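Local coordinates for protein ectonucleoside triphosphate diphosphohydrolase 4 (PDB 6WG5) that belongs to the GDA1/CD39 family of nucleoside phosphatases and has a fold of the actin-like ATPase superfamily, at residues H122-R136 against D159-G172. Numbering follows the deposited sequence.
Sequences HKETPLYILCTAGMR and DFLFSDSHAEVISG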
ATOM      1  N   HIS A 122      25.120  -4.094 -17.671  1.00 54.66           N
ATOM      2  CA  HIS A 122      25.041  -2.885 -16.855  1.00 60.16           C
ATOM      3  C   HIS A 122      24.704  -1.667 -17.707  1.00 65.84           C
ATOM      4  O   HIS A 122      23.845  -0.857 -17.342  1.00 61.95           O
ATOM      5  CB  HIS A 122      26.359  -2.666 -16.110  1.00 61.35           C
ATOM      6  CG  HIS A 122      26.630  -3.685 -15.047  1.00 61.69           C
ATOM      7  ND1 HIS A 122      27.647  -3.547 -14.127  1.00 59.58           N
ATOM      8  CD2 HIS A 122      26.017  -4.857 -14.756  1.00 62.43           C
ATOM      9  CE1 HIS A 122      27.649  -4.589 -13.316  1.00 60.35           C
ATOM     10  NE2 HIS A 122      26.671  -5.399 -13.677  1.00 62.22           N
ATOM     11  N   LYS A 123      25.378  -1.521 -18.851  1.00 73.07           N
ATOM     12  CA  LYS A 123      25.155  -0.351 -19.696  1.00 71.75           C
ATOM     13  C   LYS A 123      23.703  -0.248 -20.145  1.00 67.92           C
ATOM     14  O   LYS A 123      23.205   0.859 -20.378  1.00 63.88           O
ATOM     15  CB  LYS A 123      26.087  -0.396 -20.909  1.00 72.26           C
ATOM     16  CG  LYS A 123      25.899  -1.616 -21.803  1.00 71.36           C
ATOM     17  CD  LYS A 123      26.802  -1.552 -23.031  1.00 75.20           C
ATOM     18  CE  LYS A 123      28.224  -1.991 -22.716  1.00 81.61           C
ATOM     19  NZ  LYS A 123      28.470  -3.414 -23.089  1.00 82.10           N
ATOM     20  N   GLU A 124      23.011  -1.379 -20.265  1.00 69.11           N
ATOM     21  CA  GLU A 124      21.626  -1.410 -20.718  1.00 65.54           C
ATOM     22  C   GLU A 124      20.633  -1.587 -19.576  1.00 59.78           C
ATOM     23  O   GLU A 124      19.434  -1.743 -19.833  1.00 55.08           O
ATOM     24  CB  GLU A 124      21.440  -2.529 -21.743  1.00 69.05           C
ATOM     25  CG  GLU A 124      21.938  -2.177 -23.131  1.00 76.95           C
ATOM     26  CD  GLU A 124      21.934  -3.367 -24.068  1.00 84.94           C
ATOM     27  OE1 GLU A 124      21.481  -4.452 -23.648  1.00 88.83           O
ATOM     28  OE2 GLU A 124      22.386  -3.215 -25.224  1.00 88.95           O
ATOM     29  N   THR A 125      21.097  -1.561 -18.328  1.00 61.54           N
ATOM     30  CA  THR A 125      20.233  -1.791 -17.179  1.00 54.69           C
ATOM     31  C   THR A 125      19.907  -0.467 -16.509  1.00 52.73           C
ATOM     32  O   THR A 125      20.832   0.219 -16.048  1.00 54.97           O
ATOM     33  CB  THR A 125      20.912  -2.729 -16.188  1.00 52.05           C
ATOM     34  OG1 THR A 125      21.100  -4.012 -16.799  1.00 49.98           O
ATOM     35  CG2 THR A 125      20.075  -2.890 -14.920  1.00 51.43           C
ATOM     36  N   PRO A 126      18.642  -0.064 -16.422  1.00 44.56           N
ATOM     37  CA  PRO A 126      18.317   1.187 -15.732  1.00 44.45           C
ATOM     38  C   PRO A 126      18.341   1.037 -14.220  1.00 42.93           C
ATOM     39  O   PRO A 126      18.037  -0.021 -13.665  1.00 39.01           O
ATOM     40  CB  PRO A 126      16.901   1.505 -16.230  1.00 42.28           C
ATOM     41  CG  PRO A 126      16.314   0.173 -16.525  1.00 39.40           C
ATOM     42  CD  PRO A 126      17.449  -0.667 -17.047  1.00 41.17           C
ATOM     43  N   LEU A 127      18.711   2.129 -13.557  1.00 47.75           N
ATOM     44  CA  LEU A 127      18.691   2.225 -12.103  1.00 48.23           C
ATOM     45  C   LEU A 127      17.736   3.340 -11.705  1.00 46.35           C
ATOM     46  O   LEU A 127      17.860   4.469 -12.188  1.00 48.75           O
ATOM     47  CB  LEU A 127      20.094   2.499 -11.549  1.00 47.64           C
ATOM     48  CG  LEU A 127      20.203   2.907 -10.076  1.00 50.99           C
ATOM     49  CD1 LEU A 127      19.778   1.776  -9.151  1.00 51.08           C
ATOM     50  CD2 LEU A 127      21.620   3.357  -9.762  1.00 52.74           C
ATOM     51  N   TYR A 128      16.784   3.020 -10.832  1.00 44.36           N
ATOM     52  CA  TYR A 128      15.825   3.991 -10.321  1.00 43.27           C
ATOM     53  C   TYR A 128      15.935   4.048  -8.805  1.00 45.69           C
ATOM     54  O   TYR A 128      15.870   3.013  -8.133  1.00 44.18           O
ATOM     55  CB  TYR A 128      14.396   3.633 -10.739  1.00 38.30           C
ATOM     56  CG  TYR A 128      14.187   3.613 -12.237  1.00 38.19           C
ATOM     57  CD1 TYR A 128      14.081   4.796 -12.957  1.00 40.77           C
ATOM     58  CD2 TYR A 128      14.094   2.413 -12.931  1.00 35.15           C
ATOM     59  CE1 TYR A 128      13.891   4.786 -14.327  1.00 38.93           C
ATOM     60  CE2 TYR A 128      13.904   2.393 -14.302  1.00 34.47           C
ATOM     61  CZ  TYR A 128      13.803   3.583 -14.995  1.00 39.26           C
ATOM     62  OH  TYR A 128      13.613   3.577 -16.360  1.00 42.04           O
ATOM     63  N   ILE A 129      16.112   5.254  -8.273  1.00 43.11           N
ATOM     64  CA  ILE A 129      16.181   5.489  -6.835  1.00 44.53           C
ATOM     65  C   ILE A 129      15.002   6.380  -6.474  1.00 46.77           C
ATOM     66  O   ILE A 129      14.984   7.568  -6.820  1.00 48.09           O
ATOM     67  CB  ILE A 129      17.513   6.127  -6.415  1.00 49.52           C
ATOM     68  CG1 ILE A 129      18.675   5.199  -6.786  1.00 50.85           C
ATOM     69  CG2 ILE A 129      17.512   6.425  -4.916  1.00 50.34           C
ATOM     70  CD1 ILE A 129      20.048   5.772  -6.499  1.00 54.14           C
ATOM     71  N   LEU A 130      14.021   5.811  -5.778  1.00 50.77           N
ATOM     72  CA  LEU A 130      12.773   6.494  -5.463  1.00 47.72           C
ATOM     73  C   LEU A 130      12.620   6.565  -3.951  1.00 51.76           C
ATOM     74  O   LEU A 130      12.584   5.530  -3.277  1.00 56.55           O
ATOM     75  CB  LEU A 130      11.590   5.766  -6.102  1.00 45.03           C
ATOM     76  CG  LEU A 130      11.782   5.431  -7.584  1.00 42.97           C
ATOM     77  CD1 LEU A 130      10.623   4.594  -8.098  1.00 46.55           C
ATOM     78  CD2 LEU A 130      11.941   6.699  -8.413  1.00 41.40           C
ATOM     79  N   CYS A 131      12.529   7.783  -3.423  1.00 47.69           N
ATOM     80  CA  CYS A 131      12.477   8.026  -1.989  1.00 54.93           C
ATOM     81  C   CYS A 131      11.059   8.392  -1.575  1.00 51.92           C
ATOM     82  O   CYS A 131      10.341   9.065  -2.321  1.00 54.11           O
ATOM     83  CB  CYS A 131      13.442   9.147  -1.594  1.00 63.82           C
ATOM     84  SG  CYS A 131      15.029   9.083  -2.458  1.00 62.51           S
ATOM     85  N   THR A 132      10.665   7.957  -0.378  1.00 57.39           N
ATOM     86  CA  THR A 132       9.292   8.133   0.079  1.00 61.66           C
ATOM     87  C   THR A 132       9.199   9.152   1.213  1.00 68.32           C
ATOM     88  O   THR A 132       9.546  10.322   1.025  1.00 69.02           O
ATOM     89  CB  THR A 132       8.706   6.784   0.509  1.00 61.64           C
ATOM     90  OG1 THR A 132       9.569   6.165   1.470  1.00 64.29           O
ATOM     91  CG2 THR A 132       8.544   5.866  -0.695  1.00 60.24           C
ATOM     92  N   ALA A 133       8.737   8.725   2.393  1.00 65.34           N
ATOM     93  CA  ALA A 133       8.363   9.677   3.434  1.00 68.19           C
ATOM     94  C   ALA A 133       9.577  10.334   4.080  1.00 73.47           C
ATOM     95  O   ALA A 133       9.493  11.486   4.521  1.00 72.04           O
ATOM     96  CB  ALA A 133       7.516   8.981   4.497  1.00 69.91           C
ATOM     97  N   GLY A 134      10.704   9.625   4.156  1.00 78.15           N
ATOM     98  CA  GLY A 134      11.875  10.191   4.804  1.00 75.79           C
ATOM     99  C   GLY A 134      12.333  11.485   4.160  1.00 76.43           C
ATOM    100  O   GLY A 134      12.716  12.433   4.850  1.00 79.67           O
ATOM    101  N   MET A 135      12.300  11.543   2.829  1.00 77.25           N
ATOM    102  CA  MET A 135      12.750  12.718   2.095  1.00 78.17           C
ATOM    103  C   MET A 135      11.641  13.730   1.848  1.00 81.74           C
ATOM    104  O   MET A 135      11.938  14.889   1.536  1.00 85.63           O
ATOM    105  CB  MET A 135      13.346  12.295   0.750  1.00 75.23           C
ATOM    106  CG  MET A 135      14.670  11.558   0.864  1.00 76.12           C
ATOM    107  SD  MET A 135      16.084  12.674   0.915  1.00 82.18           S
ATOM    108  CE  MET A 135      16.077  13.311  -0.763  1.00 80.15           C
ATOM    109  N   ARG A 136      10.378  13.322   1.978  1.00 75.96           N
ATOM    110  CA  ARG A 136       9.268  14.225   1.691  1.00 75.29           C
ATOM    111  C   ARG A 136       9.207  15.369   2.695  1.00 74.99           C
ATOM    112  O   ARG A 136       8.863  16.502   2.333  1.00 73.72           O
ATOM    113  CB  ARG A 136       7.953  13.449   1.691  1.00 72.79           C
ATOM    114  CG  ARG A 136       7.221  13.450   0.362  1.00 65.83           C
ATOM    115  CD  ARG A 136       6.027  12.514   0.419  1.00 64.56           C
ATOM    116  NE  ARG A 136       6.307  11.227  -0.213  1.00 63.02           N
ATOM    117  CZ  ARG A 136       5.769  10.069   0.159  1.00 67.02           C
ATOM    118  NH1 ARG A 136       4.926  10.011   1.183  1.00 71.69           N
ATOM    119  NH2 ARG A 136       6.086   8.956  -0.490  1.00 66.79           N
ATOM    120  N   ASP A 159      27.956   1.687 -14.371  1.00 68.93           N
ATOM    121  CA  ASP A 159      27.614   1.836 -15.780  1.00 69.15           C
ATOM    122  C   ASP A 159      26.113   1.773 -16.038  1.00 60.76           C
ATOM    123  O   ASP A 159      25.698   1.724 -17.200  1.00 61.60           O
ATOM    124  CB  ASP A 159      28.326   0.762 -16.608  1.00 75.48           C
ATOM    125  CG  ASP A 159      29.829   0.962 -16.659  1.00 84.03           C
ATOM    126  OD1 ASP A 159      30.281   2.126 -16.601  1.00 87.17           O
ATOM    127  OD2 ASP A 159      30.559  -0.047 -16.760  1.00 85.85           O
ATOM    128  N   PHE A 160      25.293   1.776 -14.992  1.00 54.61           N
ATOM    129  CA  PHE A 160      23.850   1.713 -15.170  1.00 50.90           C
ATOM    130  C   PHE A 160      23.329   2.982 -15.837  1.00 50.72           C
ATOM    131  O   PHE A 160      23.900   4.067 -15.695  1.00 56.13           O
ATOM    132  CB  PHE A 160      23.158   1.521 -13.820  1.00 50.68           C
ATOM    133  CG  PHE A 160      23.628   0.314 -13.062  1.00 53.70           C
ATOM    134  CD1 PHE A 160      23.760  -0.912 -13.694  1.00 55.08           C
ATOM    135  CD2 PHE A 160      23.944   0.406 -11.717  1.00 52.63           C
ATOM    136  CE1 PHE A 160      24.192  -2.024 -12.997  1.00 56.69           C
ATOM    137  CE2 PHE A 160      24.378  -0.704 -11.014  1.00 55.62           C
ATOM    138  CZ  PHE A 160      24.503  -1.919 -11.655  1.00 56.62           C
ATOM    139  N   LEU A 161      22.229   2.838 -16.576  1.00 50.91           N
ATOM    140  CA  LEU A 161      21.538   3.997 -17.136  1.00 51.93           C
ATOM    141  C   LEU A 161      20.962   4.819 -15.992  1.00 52.10           C
ATOM    142  O   LEU A 161      19.992   4.406 -15.348  1.00 54.77           O
ATOM    143  CB  LEU A 161      20.433   3.560 -18.094  1.00 49.31           C
ATOM    144  CG  LEU A 161      20.827   2.772 -19.342  1.00 54.93           C
ATOM    145  CD1 LEU A 161      19.575   2.343 -20.091  1.00 54.93           C
ATOM    146  CD2 LEU A 161      21.735   3.589 -20.248  1.00 58.60           C
ATOM    147  N   PHE A 162      21.552   5.984 -15.735  1.00 50.23           N
ATOM    148  CA  PHE A 162      21.163   6.812 -14.601  1.00 54.66           C
ATOM    149  C   PHE A 162      21.204   8.270 -15.029  1.00 60.61           C
ATOM    150  O   PHE A 162      22.267   8.781 -15.393  1.00 65.12           O
ATOM    151  CB  PHE A 162      22.090   6.563 -13.406  1.00 56.88           C
ATOM    152  CG  PHE A 162      21.526   7.020 -12.092  1.00 55.76           C
ATOM    153  CD1 PHE A 162      22.169   7.997 -11.350  1.00 57.25           C
ATOM    154  CD2 PHE A 162      20.355   6.471 -11.599  1.00 52.34           C
ATOM    155  CE1 PHE A 162      21.653   8.417 -10.140  1.00 57.79           C
ATOM    156  CE2 PHE A 162      19.835   6.888 -10.391  1.00 55.22           C
ATOM    157  CZ  PHE A 162      20.484   7.862  -9.660  1.00 57.71           C
ATOM    158  N   SER A 163      20.049   8.931 -14.987  1.00 71.07           N
ATOM    159  CA  SER A 163      19.910  10.317 -15.411  1.00 72.12           C
ATOM    160  C   SER A 163      19.140  11.092 -14.347  1.00 74.78           C
ATOM    161  O   SER A 163      18.766  10.554 -13.301  1.00 74.81           O
ATOM    162  CB  SER A 163      19.202  10.408 -16.768  1.00 72.92           C
ATOM    163  OG  SER A 163      19.913   9.691 -17.762  1.00 76.42           O
ATOM    164  N   ASP A 164      18.903  12.375 -14.630  1.00 82.09           N
ATOM    165  CA  ASP A 164      18.193  13.236 -13.688  1.00 85.83           C
ATOM    166  C   ASP A 164      16.846  12.638 -13.299  1.00 78.47           C
ATOM    167  O   ASP A 164      16.483  12.605 -12.118  1.00 77.08           O
ATOM    168  CB  ASP A 164      18.009  14.627 -14.298  1.00 92.90           C
ATOM    169  CG  ASP A 164      17.098  15.513 -13.469  1.00 98.07           C
ATOM    170  OD1 ASP A 164      17.164  15.440 -12.223  1.00101.76           O
ATOM    171  OD2 ASP A 164      16.312  16.279 -14.065  1.00 97.66           O
ATOM    172  N   SER A 165      16.089  12.157 -14.287  1.00 70.15           N
ATOM    173  CA  SER A 165      14.761  11.618 -14.021  1.00 66.87           C
ATOM    174  C   SER A 165      14.803  10.315 -13.232  1.00 63.93           C
ATOM    175  O   SER A 165      13.779   9.916 -12.668  1.00 64.79           O
ATOM    176  CB  SER A 165      14.013  11.395 -15.335  1.00 68.21           C
ATOM    177  OG  SER A 165      14.804  10.670 -16.259  1.00 71.21           O
ATOM    178  N   HIS A 166      15.957   9.646 -13.175  1.00 53.86           N
ATOM    179  CA  HIS A 166      16.045   8.350 -12.514  1.00 49.85           C
ATOM    180  C   HIS A 166      16.122   8.464 -10.997  1.00 49.36           C
ATOM    181  O   HIS A 166      15.811   7.491 -10.302  1.00 50.09           O
ATOM    182  CB  HIS A 166      17.261   7.582 -13.037  1.00 49.93           C
ATOM    183  CG  HIS A 166      17.130   7.145 -14.465  1.00 47.19           C
ATOM    184  ND1 HIS A 166      17.260   5.830 -14.857  1.00 49.55           N
ATOM    185  CD2 HIS A 166      16.875   7.849 -15.593  1.00 48.68           C
ATOM    186  CE1 HIS A 166      17.095   5.744 -16.164  1.00 50.88           C
ATOM    187  NE2 HIS A 166      16.859   6.956 -16.635  1.00 49.91           N
ATOM    188  N   ALA A 167      16.528   9.615 -10.471  1.00 63.17           N
ATOM    189  CA  ALA A 167      16.557   9.868  -9.035  1.00 68.44           C
ATOM    190  C   ALA A 167      15.477  10.890  -8.713  1.00 71.81           C
ATOM    191  O   ALA A 167      15.481  11.995  -9.267  1.00 75.57           O
ATOM    192  CB  ALA A 167      17.931  10.369  -8.591  1.00 69.50           C
ATOM    193  N   GLU A 168      14.559  10.526  -7.822  1.00 65.15           N
ATOM    194  CA  GLU A 168      13.369  11.334  -7.609  1.00 67.78           C
ATOM    195  C   GLU A 168      12.766  11.014  -6.250  1.00 65.14           C
ATOM    196  O   GLU A 168      12.872   9.888  -5.756  1.00 63.60           O
ATOM    197  CB  GLU A 168      12.345  11.085  -8.725  1.00 69.60           C
ATOM    198  CG  GLU A 168      10.978  11.719  -8.510  1.00 71.60           C
ATOM    199  CD  GLU A 168       9.973  11.289  -9.560  1.00 69.14           C
ATOM    200  OE1 GLU A 168       8.893  11.914  -9.644  1.00 68.26           O
ATOM    201  OE2 GLU A 168      10.263  10.322 -10.298  1.00 66.40           O
ATOM    202  N   VAL A 169      12.138  12.023  -5.655  1.00 53.00           N
ATOM    203  CA  VAL A 169      11.319  11.859  -4.459  1.00 52.23           C
ATOM    204  C   VAL A 169       9.874  11.749  -4.926  1.00 49.87           C
ATOM    205  O   VAL A 169       9.281  12.735  -5.376  1.00 47.90           O
ATOM    206  CB  VAL A 169      11.500  13.027  -3.481  1.00 56.48           C
ATOM    207  CG1 VAL A 169      10.606  12.846  -2.258  1.00 58.59           C
ATOM    208  CG2 VAL A 169      12.957  13.155  -3.069  1.00 60.06           C
ATOM    209  N   ILE A 170       9.302  10.554  -4.817  1.00 46.48           N
ATOM    210  CA  ILE A 170       7.943  10.319  -5.291  1.00 47.39           C
ATOM    211  C   ILE A 170       6.950  10.734  -4.215  1.00 46.68           C
ATOM    212  O   ILE A 170       7.232  10.669  -3.014  1.00 47.83           O
ATOM    213  CB  ILE A 170       7.753   8.843  -5.698  1.00 45.53           C
ATOM    214  CG1 ILE A 170       7.929   7.916  -4.489  1.00 47.63           C
ATOM    215  CG2 ILE A 170       8.737   8.474  -6.806  1.00 38.11           C
ATOM    216  CD1 ILE A 170       7.535   6.475  -4.761  1.00 48.34           C
ATOM    217  N   SER A 171       5.773  11.171  -4.654  1.00 44.13           N
ATOM    218  CA  SER A 171       4.708  11.545  -3.740  1.00 45.93           C
ATOM    219  C   SER A 171       3.992  10.302  -3.219  1.00 49.28           C
ATOM    220  O   SER A 171       4.104   9.207  -3.775  1.00 50.22           O
ATOM    221  CB  SER A 171       3.705  12.467  -4.433  1.00 45.49           C
ATOM    222  OG  SER A 171       3.120  11.830  -5.558  1.00 40.63           O
ATOM    223  N   GLY A 172       3.246  10.486  -2.127  1.00 57.07           N
ATOM    224  CA  GLY A 172       2.440   9.396  -1.604  1.00 56.05           C
ATOM    225  C   GLY A 172       1.413   8.901  -2.602  1.00 51.01           C
ATOM    226  O   GLY A 172       1.095   7.709  -2.634  1.00 46.99           O
TER
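With CG of His166 anti to its own carbonyl carbon (chi1 -69°) and CG of Tyr128 likewise (chi1 -61°), the two rings come to lie nearly parallel, planes 8° apart, but slid so far that they barely overlap; Tyr128 CE1 sits over one face of the imidazole, 3.6 Å from His166 ND1. His166 ND1 also donates to Leu127 O at 3.1 Å. The acceptor lies in the imidazole plane, whereas the donor approaches from above the carbonyl plane, not on a lone pair; the bond is consistent with holding the ring's rotation. Leu127 CD2 makes an off-centre CH-pi contact with the Phe162 ring, 3.8 Å from Phe162 CD2, while Leu127 O lies at that ring's edge, in its plane, and Ile129 CD1 reaches Phe162 CZ. Strands 127-131 and 167-169 run parallel, joined through helix 140-157 in a beta-alpha-beta crossover, and form part of a mixed sheet in this actin-like fold; strand 40-48 pairs with the other side of 127-131. Ile129 N to His166 O, Glu168 N to Ile129 O, Cys131 N to Glu168 O and Ile170 N to Cys131 O make the ladder. Val169 CG2 meets Met135 CE on the face bearing Ile129 and Cys131; on the other, Leu130 CB touches Ile170 CG2 at 4.0 Å, where both residues also touch Trp479 of helix 479-487. Before the strands, Leu161 bonds through N to Thr125 O and through O to Leu127 N, and Phe160 turns its edge toward the face of His122, Phe160 CE1 3.6 Å from His122 CG. At the far end Arg136 NE donates to Ile170 O at 3.0 Å, with a weak second bond from NH2; Gly172 N lies over the guanidinium centre, the backbone of Thr132 and Ala133 covers the opposite face, and NH2 forms a salt bridge to Glu175.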